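Local coordinates for protein halohydrin dehalogenase (PDB 4IY1) that probably catalyses the dehalogenation of vicinal halohydrins to epoxides, and ring opening of epoxides by nucleophiles such as cyanide, on a short-chain dehydrogenase/reductase scaffold, at residues Asn167-Val178 against Cys229-Ala240; Phe12-Leu21 against Gln214-Ala225. The protein carries 37 engineered substitutions. All coordinates share one frame; numbering follows the deposited sequence.

Interaction 1 of 2, residues Asn167-Val178 against Cys229-Ala240; sequences NIPVFAIAPNGV and CDYLTGQVFWLA. Engineered in segment 167-178: Ala-174 (natural residue Gly), Gly-177 (natural residue Tyr), Val-178 (natural residue Leu).
A chi1 of -176° swings OG1 of Thr-233 away from its own backbone N, and the hydroxyl accepts the amide N-H of Val-170, N to OG1 2.9 Å. Phe-171 and Phe-237 stand on the same side of the sheet, and with CG of each anti to its carbonyl carbon their rings lean together. They meet obliquely, planes 54° apart, and CD2 of Phe-171 comes to the edge of the other ring, 3.6 Å from its CE2. Gln-235 lays CG over the centre of one face of the Phe-237 ring, while its OE1 accepts a hydrogen bond from Trp-238 N of the second subunit.

Just before the strand, Pro-169 rests CG 3.5 Å from CG of Asp-230, whose OD1 is hydrogen-bonded to His-126 NE2. Threonine suits the type II beta turn of residues 232-235 because its hydroxyl stands in for a backbone acceptor before the strands pair; a water takes its proton and donates to Ile-168 O. Gly-234 follows at positive phi, a backbone shape that favours glycine, and its N binds Val-170 O at 2.6 Å, nearly in line with the C=O. The ladder continues through Ala-172 N to Gln-235 O (3.1 Å), Phe-237 N to Ala-172 O (2.9 Å) and Ala-174 N to Phe-237 O (2.7 Å).

On the other side of the sheet, CB of the engineered Ala-174 sits 4.0 Å from CE3 of Trp-238, and the small Ala-172 packs against Ala-156 of helix 143-163. Strand 236-239, parallel to 170-175, is the last of seven in the order 3-2-1-4-5-6-7, the Rossmann-type sheet of short-chain dehydrogenases/reductases.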
loop_
_atom_site.group_PDB
_atom_site.type_symbol
_atom_site.label_atom_id
_atom_site.label_comp_id
_atom_site.label_asym_id
_atom_site.label_seq_id
_atom_site.Cartn_x
_atom_site.Cartn_y
_atom_site.Cartn_z
ATOM N N ASN B 167 8.501 12.131 21.159
ATOM C CA ASN B 167 8.535 10.774 21.709
ATOM C C ASN B 167 7.160 10.125 21.989
ATOM O O ASN B 167 6.999 9.397 22.973
ATOM C CB ASN B 167 9.397 10.739 22.967
ATOM C CG ASN B 167 9.648 9.329 23.458
ATOM O OD1 ASN B 167 10.113 8.470 22.705
ATOM N ND2 ASN B 167 9.337 9.076 24.724
ATOM N N ILE B 168 6.203 10.331 21.092
ATOM C CA ILE B 168 4.863 9.762 21.250
ATOM C C ILE B 168 4.531 8.919 20.023
ATOM O O ILE B 168 4.158 9.479 18.985
ATOM C CB ILE B 168 3.828 10.886 21.321
ATOM C CG1 ILE B 168 4.017 11.703 22.599
ATOM C CG2 ILE B 168 2.397 10.359 21.275
ATOM C CD1 ILE B 168 3.360 13.049 22.520
ATOM N N PRO B 169 4.545 7.570 20.162
ATOM C CA PRO B 169 4.217 6.696 19.026
ATOM C C PRO B 169 2.730 6.724 18.733
ATOM O O PRO B 169 1.931 6.887 19.654
ATOM C CB PRO B 169 4.626 5.300 19.526
ATOM C CG PRO B 169 5.675 5.583 20.578
ATOM C CD PRO B 169 5.112 6.795 21.280
ATOM N N VAL B 170 2.362 6.711 17.451
ATOM C CA VAL B 170 0.932 6.689 17.085
ATOM C C VAL B 170 0.675 5.493 16.131
ATOM O O VAL B 170 1.496 5.216 15.282
ATOM C CB VAL B 170 0.516 8.009 16.405
ATOM C CG1 VAL B 170 -0.955 8.035 16.104
ATOM C CG2 VAL B 170 0.896 9.244 17.274
ATOM N N PHE B 171 -0.418 4.760 16.341
ATOM C CA PHE B 171 -0.659 3.468 15.668
ATOM C C PHE B 171 -2.124 3.426 15.279
ATOM O O PHE B 171 -2.963 3.962 16.012
ATOM C CB PHE B 171 -0.428 2.288 16.620
ATOM C CG PHE B 171 0.947 2.207 17.163
ATOM C CD1 PHE B 171 1.192 2.500 18.482
ATOM C CD2 PHE B 171 2.008 1.785 16.350
ATOM C CE1 PHE B 171 2.467 2.387 19.008
ATOM C CE2 PHE B 171 3.289 1.712 16.857
ATOM C CZ PHE B 171 3.523 2.007 18.176
ATOM N N ALA B 172 -2.450 2.720 14.191
ATOM C CA ALA B 172 -3.846 2.296 13.945
ATOM C C ALA B 172 -3.969 0.761 13.901
ATOM O O ALA B 172 -3.095 0.079 13.372
ATOM C CB ALA B 172 -4.384 2.894 12.651
ATOM N N ILE B 173 -5.044 0.224 14.467
ATOM C CA ILE B 173 -5.286 -1.214 14.369
ATOM C C ILE B 173 -6.528 -1.424 13.533
ATOM O O ILE B 173 -7.597 -0.957 13.886
ATOM C CB ILE B 173 -5.484 -1.883 15.749
ATOM C CG1 ILE B 173 -4.182 -1.886 16.537
ATOM C CG2 ILE B 173 -5.963 -3.342 15.568
ATOM C CD1 ILE B 173 -4.382 -2.232 18.022
ATOM N N ALA B 174 -6.370 -2.103 12.401
ATOM C CA ALA B 174 -7.434 -2.190 11.422
ATOM C C ALA B 174 -7.947 -3.653 11.390
ATOM O O ALA B 174 -7.366 -4.491 10.728
ATOM C CB ALA B 174 -6.893 -1.804 10.029
ATOM N N PRO B 175 -8.989 -3.957 12.163
ATOM C CA PRO B 175 -9.391 -5.353 12.312
ATOM C C PRO B 175 -10.395 -5.813 11.277
ATOM O O PRO B 175 -11.028 -5.002 10.591
ATOM C CB PRO B 175 -10.005 -5.406 13.726
ATOM C CG PRO B 175 -9.848 -4.022 14.296
ATOM C CD PRO B 175 -9.627 -3.093 13.158
ATOM N N ASN B 176 -10.447 -7.118 11.067
ATOM C CA ASN B 176 -11.661 -7.741 10.519
ATOM C C ASN B 176 -11.841 -9.125 11.150
ATOM O O ASN B 176 -10.860 -9.797 11.428
ATOM C CB ASN B 176 -11.594 -7.842 8.989
ATOM C CG ASN B 176 -12.863 -8.445 8.381
ATOM O OD1 ASN B 176 -12.887 -9.617 7.973
ATOM N ND2 ASN B 176 -13.915 -7.646 8.306
ATOM N N GLY B 177 -13.084 -9.486 11.483
ATOM C CA GLY B 177 -13.391 -10.824 11.963
ATOM C C GLY B 177 -12.980 -11.025 13.412
ATOM O O GLY B 177 -12.658 -12.148 13.827
ATOM N N VAL B 178 -12.984 -9.946 14.199
ATOM C CA VAL B 178 -12.671 -10.095 15.607
ATOM C C VAL B 178 -13.955 -10.360 16.388
ATOM O O VAL B 178 -14.893 -9.571 16.332
ATOM C CB VAL B 178 -11.953 -8.868 16.194
ATOM C CG1 VAL B 178 -11.824 -9.050 17.694
ATOM C CG2 VAL B 178 -10.562 -8.718 15.569
ATOM N N CYS B 229 8.160 -1.406 21.747
ATOM C CA CYS B 229 8.417 -1.283 20.317
ATOM C C CYS B 229 7.923 0.046 19.757
ATOM O O CYS B 229 7.183 0.067 18.776
ATOM C CB CYS B 229 7.751 -2.428 19.554
ATOM S SG CYS B 229 8.553 -2.760 17.965
ATOM N N ASP B 230 8.407 1.156 20.320
ATOM C CA ASP B 230 7.979 2.473 19.883
ATOM C C ASP B 230 8.381 2.729 18.432
ATOM O O ASP B 230 7.828 3.596 17.778
ATOM C CB ASP B 230 8.605 3.558 20.768
ATOM C CG ASP B 230 8.032 3.572 22.175
ATOM O OD1 ASP B 230 6.970 2.933 22.439
ATOM O OD2 ASP B 230 8.653 4.236 23.022
ATOM N N TYR B 231 9.426 2.060 17.980
ATOM C CA TYR B 231 9.936 2.257 16.642
ATOM C C TYR B 231 8.981 1.843 15.520
ATOM O O TYR B 231 9.242 2.136 14.349
ATOM C CB TYR B 231 11.300 1.571 16.497
ATOM C CG TYR B 231 12.290 2.364 15.674
ATOM C CD1 TYR B 231 12.841 1.828 14.484
ATOM C CD2 TYR B 231 12.665 3.669 16.051
ATOM C CE1 TYR B 231 13.748 2.558 13.719
ATOM C CE2 TYR B 231 13.555 4.407 15.278
ATOM C CZ TYR B 231 14.098 3.844 14.121
ATOM O OH TYR B 231 14.959 4.575 13.348
ATOM N N LEU B 232 7.888 1.158 15.871
ATOM C CA LEU B 232 6.846 0.782 14.906
ATOM C C LEU B 232 5.899 1.942 14.601
ATOM O O LEU B 232 4.939 1.798 13.832
ATOM C CB LEU B 232 6.018 -0.383 15.466
ATOM C CG LEU B 232 6.454 -1.793 15.136
ATOM C CD1 LEU B 232 5.637 -2.780 15.974
ATOM C CD2 LEU B 232 6.273 -2.036 13.643
ATOM N N THR B 233 6.127 3.084 15.245
ATOM C CA THR B 233 5.191 4.185 15.160
ATOM C C THR B 233 4.724 4.485 13.724
ATOM O O THR B 233 5.530 4.505 12.787
ATOM C CB THR B 233 5.733 5.448 15.865
ATOM O OG1 THR B 233 4.734 6.466 15.842
ATOM C CG2 THR B 233 7.051 5.959 15.227
ATOM N N GLY B 234 3.425 4.742 13.547
ATOM C CA GLY B 234 2.908 5.036 12.193
ATOM C C GLY B 234 2.343 3.823 11.439
ATOM O O GLY B 234 1.554 3.988 10.538
ATOM N N GLN B 235 2.620 2.624 11.933
ATOM C CA GLN B 235 2.073 1.371 11.379
ATOM C C GLN B 235 0.571 1.289 11.553
ATOM O O GLN B 235 0.023 1.619 12.612
ATOM C CB GLN B 235 2.717 0.170 12.085
ATOM C CG GLN B 235 2.351 -1.201 11.523
ATOM C CD GLN B 235 3.183 -1.558 10.296
ATOM O OE1 GLN B 235 4.407 -1.405 10.297
ATOM N NE2 GLN B 235 2.506 -1.897 9.207
ATOM N N VAL B 236 -0.084 0.867 10.488
ATOM C CA VAL B 236 -1.450 0.356 10.517
ATOM C C VAL B 236 -1.374 -1.181 10.541
ATOM O O VAL B 236 -0.792 -1.793 9.654
ATOM C CB VAL B 236 -2.180 0.785 9.231
ATOM C CG1 VAL B 236 -3.639 0.338 9.262
ATOM C CG2 VAL B 236 -2.085 2.306 9.052
ATOM N N PHE B 237 -1.940 -1.800 11.565
ATOM C CA PHE B 237 -1.843 -3.250 11.726
ATOM C C PHE B 237 -3.119 -3.875 11.208
ATOM O O PHE B 237 -4.193 -3.446 11.572
ATOM C CB PHE B 237 -1.704 -3.605 13.204
ATOM C CG PHE B 237 -0.486 -3.029 13.845
ATOM C CD1 PHE B 237 0.680 -3.761 13.916
ATOM C CD2 PHE B 237 -0.486 -1.721 14.303
ATOM C CE1 PHE B 237 1.794 -3.247 14.539
ATOM C CE2 PHE B 237 0.638 -1.186 14.881
ATOM C CZ PHE B 237 1.786 -1.936 14.983
ATOM N N TRP B 238 -2.982 -4.762 10.228
ATOM C CA TRP B 238 -4.135 -5.417 9.595
ATOM C C TRP B 238 -4.417 -6.714 10.312
ATOM O O TRP B 238 -3.716 -7.726 10.085
ATOM C CB TRP B 238 -3.867 -5.644 8.109
ATOM C CG TRP B 238 -3.539 -4.368 7.345
ATOM C CD1 TRP B 238 -2.275 -3.760 7.167
ATOM C CD2 TRP B 238 -4.498 -3.444 6.710
ATOM N NE1 TRP B 238 -2.385 -2.583 6.430
ATOM C CE2 TRP B 238 -3.692 -2.343 6.116
ATOM C CE3 TRP B 238 -5.875 -3.462 6.496
ATOM C CZ2 TRP B 238 -4.279 -1.303 5.408
ATOM C CZ3 TRP B 238 -6.456 -2.383 5.808
ATOM C CH2 TRP B 238 -5.676 -1.339 5.268
ATOM N N LEU B 239 -5.229 -6.595 11.368
ATOM C CA LEU B 239 -5.615 -7.700 12.273
ATOM C C LEU B 239 -6.818 -8.423 11.693
ATOM O O LEU B 239 -7.956 -8.193 12.117
ATOM C CB LEU B 239 -6.069 -7.113 13.620
ATOM C CG LEU B 239 -5.555 -7.575 14.984
ATOM C CD1 LEU B 239 -6.508 -7.197 16.111
ATOM C CD2 LEU B 239 -5.114 -9.021 15.074
ATOM N N ALA B 240 -6.602 -9.215 10.657
ATOM C CA ALA B 240 -7.728 -9.774 9.915
ATOM C C ALA B 240 -7.502 -11.262 9.548
ATOM O O ALA B 240 -8.103 -11.761 8.596
ATOM C CB ALA B 240 -7.998 -8.937 8.649
HETATM O O HOH W 1 10.627 5.725 22.497
HETATM O O HOH W 2 5.382 9.002 16.474
HETATM O O HOH W 3 -11.039 -11.639 8.823
#

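Interaction 2 of 2, residues Phe12-Leu21 against Gln214-Ala225; sequences FGGMGSALRL and QKELGELVTFLA. Engineered in segment 214-225: Thr-222 (natural residue Ala).
Gly-16 and Gly-218 let helices 14-21 and 214-225 pack closely, crossing at -54°, on one side of the Rossmann-type sheet. Each suits its place because a CB would collide with the other helix; instead Gly-218 CA lies 3.3 Å from Gly-16 O in a CA-H...O contact.

Hydrogen bonds gather at the start of the first helix. Gln-214, bent at chi2 (-62°), turns its amide back so that NE2 donates to Phe-12 O (2.8 Å) and OE1 takes Gly-16 N on a lone pair (3.1 Å). NE2 also donates to Asp-179 O. Shortening the side chain to an alanine is likely to leave Phe-12 O and Gly-16 N without these mates and the turn into the helix freer to move.

Among apolar contacts, Leu-21 crosses Val-221 at about a right angle, CD1 to CG1 3.9 Å. Both side chains also reach Val-77 of the central strand 75-79, where branched aliphatic groups fill the space between helices and sheet.

The charged contact lies farther along: Arg-20 NE forms a weak hydrogen bond within its salt bridge to Glu-219 OE1 (3.1 Å), the two planes 72° apart, and Lys-215 extends the network. The engineered Thr-222 sets CG2 over one guanidinium face, while its OG1 donates to Gly-218 O at 2.8 Å.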
loop_
_atom_site.group_PDB
_atom_site.type_symbol
_atom_site.label_atom_id
_atom_site.label_comp_id
_atom_site.label_asym_id
_atom_site.label_seq_id
_atom_site.Cartn_x
_atom_site.Cartn_y
_atom_site.Cartn_z
ATOM N N PHE B 12 -16.716 -3.624 20.112
ATOM C CA PHE B 12 -15.580 -3.686 19.181
ATOM C C PHE B 12 -14.330 -4.140 19.922
ATOM O O PHE B 12 -14.293 -5.258 20.423
ATOM C CB PHE B 12 -15.375 -2.320 18.480
ATOM C CG PHE B 12 -14.571 -2.388 17.177
ATOM C CD1 PHE B 12 -14.344 -3.602 16.519
ATOM C CD2 PHE B 12 -14.074 -1.225 16.604
ATOM C CE1 PHE B 12 -13.668 -3.643 15.298
ATOM C CE2 PHE B 12 -13.368 -1.257 15.407
ATOM C CZ PHE B 12 -13.189 -2.463 14.733
ATOM N N GLY B 13 -13.308 -3.276 19.999
ATOM C CA GLY B 13 -12.042 -3.638 20.637
ATOM C C GLY B 13 -12.010 -3.330 22.116
ATOM O O GLY B 13 -10.965 -3.460 22.771
ATOM N N GLY B 14 -13.122 -2.795 22.621
ATOM C CA GLY B 14 -13.155 -2.216 23.960
ATOM C C GLY B 14 -12.667 -3.108 25.102
ATOM O O GLY B 14 -11.740 -2.733 25.827
ATOM N N MET B 15 -13.309 -4.264 25.301
ATOM C CA MET B 15 -13.028 -5.097 26.507
ATOM C C MET B 15 -11.670 -5.778 26.423
ATOM O O MET B 15 -10.873 -5.748 27.368
ATOM C CB MET B 15 -14.130 -6.138 26.743
ATOM C CG MET B 15 -15.489 -5.525 27.011
ATOM S SD MET B 15 -15.478 -4.474 28.470
ATOM C CE MET B 15 -15.051 -5.681 29.729
ATOM N N GLY B 16 -11.349 -6.311 25.257
ATOM C CA GLY B 16 -10.015 -6.891 25.058
ATOM C C GLY B 16 -8.930 -5.916 25.425
ATOM O O GLY B 16 -7.951 -6.275 26.083
ATOM N N SER B 17 -9.113 -4.658 25.036
ATOM C CA SER B 17 -8.115 -3.634 25.308
ATOM C C SER B 17 -8.044 -3.329 26.786
ATOM O O SER B 17 -6.967 -3.294 27.357
ATOM C CB SER B 17 -8.426 -2.350 24.537
ATOM O OG SER B 17 -8.306 -2.580 23.151
ATOM N N ALA B 18 -9.177 -2.986 27.380
ATOM C CA ALA B 18 -9.162 -2.508 28.775
ATOM C C ALA B 18 -8.697 -3.624 29.710
ATOM O O ALA B 18 -7.803 -3.416 30.535
ATOM C CB ALA B 18 -10.545 -1.990 29.202
ATOM N N LEU B 19 -9.262 -4.821 29.543
ATOM C CA LEU B 19 -8.892 -5.961 30.398
ATOM C C LEU B 19 -7.414 -6.294 30.283
ATOM O O LEU B 19 -6.715 -6.367 31.294
ATOM C CB LEU B 19 -9.728 -7.197 30.066
ATOM C CG LEU B 19 -11.222 -7.086 30.350
ATOM C CD1 LEU B 19 -11.986 -8.313 29.859
ATOM C CD2 LEU B 19 -11.459 -6.854 31.823
ATOM N N ARG B 20 -6.914 -6.457 29.054
ATOM C CA ARG B 20 -5.491 -6.741 28.864
ATOM C C ARG B 20 -4.575 -5.597 29.347
ATOM O O ARG B 20 -3.519 -5.830 29.942
ATOM C CB ARG B 20 -5.193 -7.126 27.410
ATOM C CG ARG B 20 -3.833 -7.740 27.198
ATOM C CD ARG B 20 -3.594 -8.896 28.170
ATOM N NE ARG B 20 -2.224 -9.425 28.134
ATOM C CZ ARG B 20 -1.227 -8.998 28.915
ATOM N NH1 ARG B 20 -1.402 -7.963 29.738
ATOM N NH2 ARG B 20 -0.045 -9.597 28.862
ATOM N N LEU B 21 -5.054 -4.367 29.250
ATOM C CA LEU B 21 -4.252 -3.233 29.732
ATOM C C LEU B 21 -4.230 -3.210 31.261
ATOM O O LEU B 21 -3.206 -2.938 31.893
ATOM C CB LEU B 21 -4.828 -1.920 29.186
ATOM C CG LEU B 21 -4.579 -1.635 27.686
ATOM C CD1 LEU B 21 -5.359 -0.408 27.240
ATOM C CD2 LEU B 21 -3.100 -1.378 27.478
ATOM N N GLN B 214 -10.976 -11.323 21.084
ATOM C CA GLN B 214 -10.732 -10.115 21.856
ATOM C C GLN B 214 -9.334 -10.127 22.429
ATOM O O GLN B 214 -8.679 -9.086 22.529
ATOM C CB GLN B 214 -11.743 -9.942 23.014
ATOM C CG GLN B 214 -13.106 -9.437 22.589
ATOM C CD GLN B 214 -13.072 -8.043 21.961
ATOM O OE1 GLN B 214 -12.714 -7.056 22.616
ATOM N NE2 GLN B 214 -13.509 -7.951 20.694
ATOM N N LYS B 215 -8.908 -11.283 22.907
ATOM C CA LYS B 215 -7.663 -11.342 23.624
ATOM C C LYS B 215 -6.491 -11.024 22.670
ATOM O O LYS B 215 -5.455 -10.532 23.100
ATOM C CB LYS B 215 -7.475 -12.726 24.245
ATOM C CG LYS B 215 -6.063 -12.959 24.736
ATOM C CD LYS B 215 -6.051 -13.729 26.039
ATOM C CE LYS B 215 -5.012 -13.196 27.017
ATOM N NZ LYS B 215 -4.373 -14.368 27.674
ATOM N N GLU B 216 -6.623 -11.400 21.402
ATOM C CA GLU B 216 -5.556 -11.128 20.425
ATOM C C GLU B 216 -5.470 -9.614 20.181
ATOM O O GLU B 216 -4.406 -9.000 20.343
ATOM C CB GLU B 216 -5.812 -11.891 19.113
ATOM C CG GLU B 216 -5.477 -13.390 19.203
ATOM C CD GLU B 216 -5.847 -14.156 17.936
ATOM O OE1 GLU B 216 -4.923 -14.690 17.269
ATOM O OE2 GLU B 216 -7.040 -14.102 17.521
ATOM N N LEU B 217 -6.641 -9.009 20.039
ATOM C CA LEU B 217 -6.756 -7.580 19.847
ATOM C C LEU B 217 -6.244 -6.805 21.068
ATOM O O LEU B 217 -5.409 -5.902 20.939
ATOM C CB LEU B 217 -8.199 -7.202 19.492
ATOM C CG LEU B 217 -8.363 -5.744 19.025
ATOM C CD1 LEU B 217 -9.609 -5.513 18.182
ATOM C CD2 LEU B 217 -8.322 -4.835 20.236
ATOM N N GLY B 218 -6.600 -7.277 22.259
ATOM C CA GLY B 218 -5.978 -6.812 23.509
ATOM C C GLY B 218 -4.485 -6.991 23.652
ATOM O O GLY B 218 -3.792 -6.130 24.220
ATOM N N GLU B 219 -3.972 -8.144 23.251
ATOM C CA GLU B 219 -2.541 -8.378 23.417
ATOM C C GLU B 219 -1.758 -7.370 22.536
ATOM O O GLU B 219 -0.695 -6.878 22.917
ATOM C CB GLU B 219 -2.173 -9.829 23.046
ATOM C CG GLU B 219 -2.819 -10.893 23.940
ATOM C CD GLU B 219 -1.960 -11.247 25.135
ATOM O OE1 GLU B 219 -1.014 -10.506 25.446
ATOM O OE2 GLU B 219 -2.177 -12.313 25.718
ATOM N N LEU B 220 -2.303 -7.059 21.369
ATOM C CA LEU B 220 -1.614 -6.189 20.425
ATOM C C LEU B 220 -1.619 -4.764 20.964
ATOM O O LEU B 220 -0.580 -4.144 21.093
ATOM C CB LEU B 220 -2.293 -6.219 19.053
ATOM C CG LEU B 220 -1.674 -5.254 18.032
ATOM C CD1 LEU B 220 -0.174 -5.526 17.848
ATOM C CD2 LEU B 220 -2.367 -5.315 16.694
ATOM N N VAL B 221 -2.797 -4.290 21.328
ATOM C CA VAL B 221 -2.946 -2.988 21.970
ATOM C C VAL B 221 -1.910 -2.875 23.084
ATOM O O VAL B 221 -1.171 -1.897 23.165
ATOM C CB VAL B 221 -4.364 -2.814 22.582
ATOM C CG1 VAL B 221 -4.340 -1.730 23.667
ATOM C CG2 VAL B 221 -5.386 -2.475 21.505
ATOM N N THR B 222 -1.827 -3.904 23.924
ATOM C CA THR B 222 -0.991 -3.837 25.122
ATOM C C THR B 222 0.500 -3.895 24.821
ATOM O O THR B 222 1.285 -3.159 25.420
ATOM C CB THR B 222 -1.359 -4.952 26.121
ATOM O OG1 THR B 222 -2.750 -4.830 26.472
ATOM C CG2 THR B 222 -0.514 -4.850 27.384
ATOM N N PHE B 223 0.895 -4.716 23.847
ATOM C CA PHE B 223 2.275 -4.664 23.355
ATOM C C PHE B 223 2.658 -3.262 22.816
ATOM O O PHE B 223 3.771 -2.749 23.069
ATOM C CB PHE B 223 2.466 -5.728 22.260
ATOM C CG PHE B 223 3.831 -5.717 21.637
ATOM C CD1 PHE B 223 4.928 -6.160 22.352
ATOM C CD2 PHE B 223 4.006 -5.313 20.323
ATOM C CE1 PHE B 223 6.184 -6.137 21.798
ATOM C CE2 PHE B 223 5.256 -5.357 19.728
ATOM C CZ PHE B 223 6.341 -5.780 20.455
ATOM N N LEU B 224 1.786 -2.681 21.997
ATOM C CA LEU B 224 2.081 -1.348 21.415
ATOM C C LEU B 224 2.206 -0.288 22.518
ATOM O O LEU B 224 3.095 0.569 22.479
ATOM C CB LEU B 224 1.002 -0.909 20.409
ATOM C CG LEU B 224 0.887 -1.857 19.218
ATOM C CD1 LEU B 224 -0.185 -1.359 18.253
ATOM C CD2 LEU B 224 2.239 -2.026 18.541
ATOM N N ALA B 225 1.364 -0.414 23.530
ATOM C CA ALA B 225 1.345 0.520 24.640
ATOM C C ALA B 225 2.441 0.262 25.691
ATOM O O ALA B 225 2.615 1.058 26.623
ATOM C CB ALA B 225 -0.027 0.526 25.285
HETATM O O HOH W 4 -15.136 -5.475 23.284
#

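Overall arrangement
From the N terminus the chain passes strand 3-6 and enters residues 12-21, the first half of interaction 2. It then builds strands 27-30 to 126-130 before reaching 167-178, the first half of interaction 1. Helix 214-225 closes interaction 2 across 192 intervening residues, and 229-240 closes interaction 1 across 50. The two loops therefore cross rather than nest. Interaction 1 sets the last strand on the sheet; interaction 2 joins the first helix to the one that leads into that strand. They meet where Ile-173 packs on Val-221, Phe-237 on Leu-224 and Pro-175 on Phe-12, and both touch the second subunit.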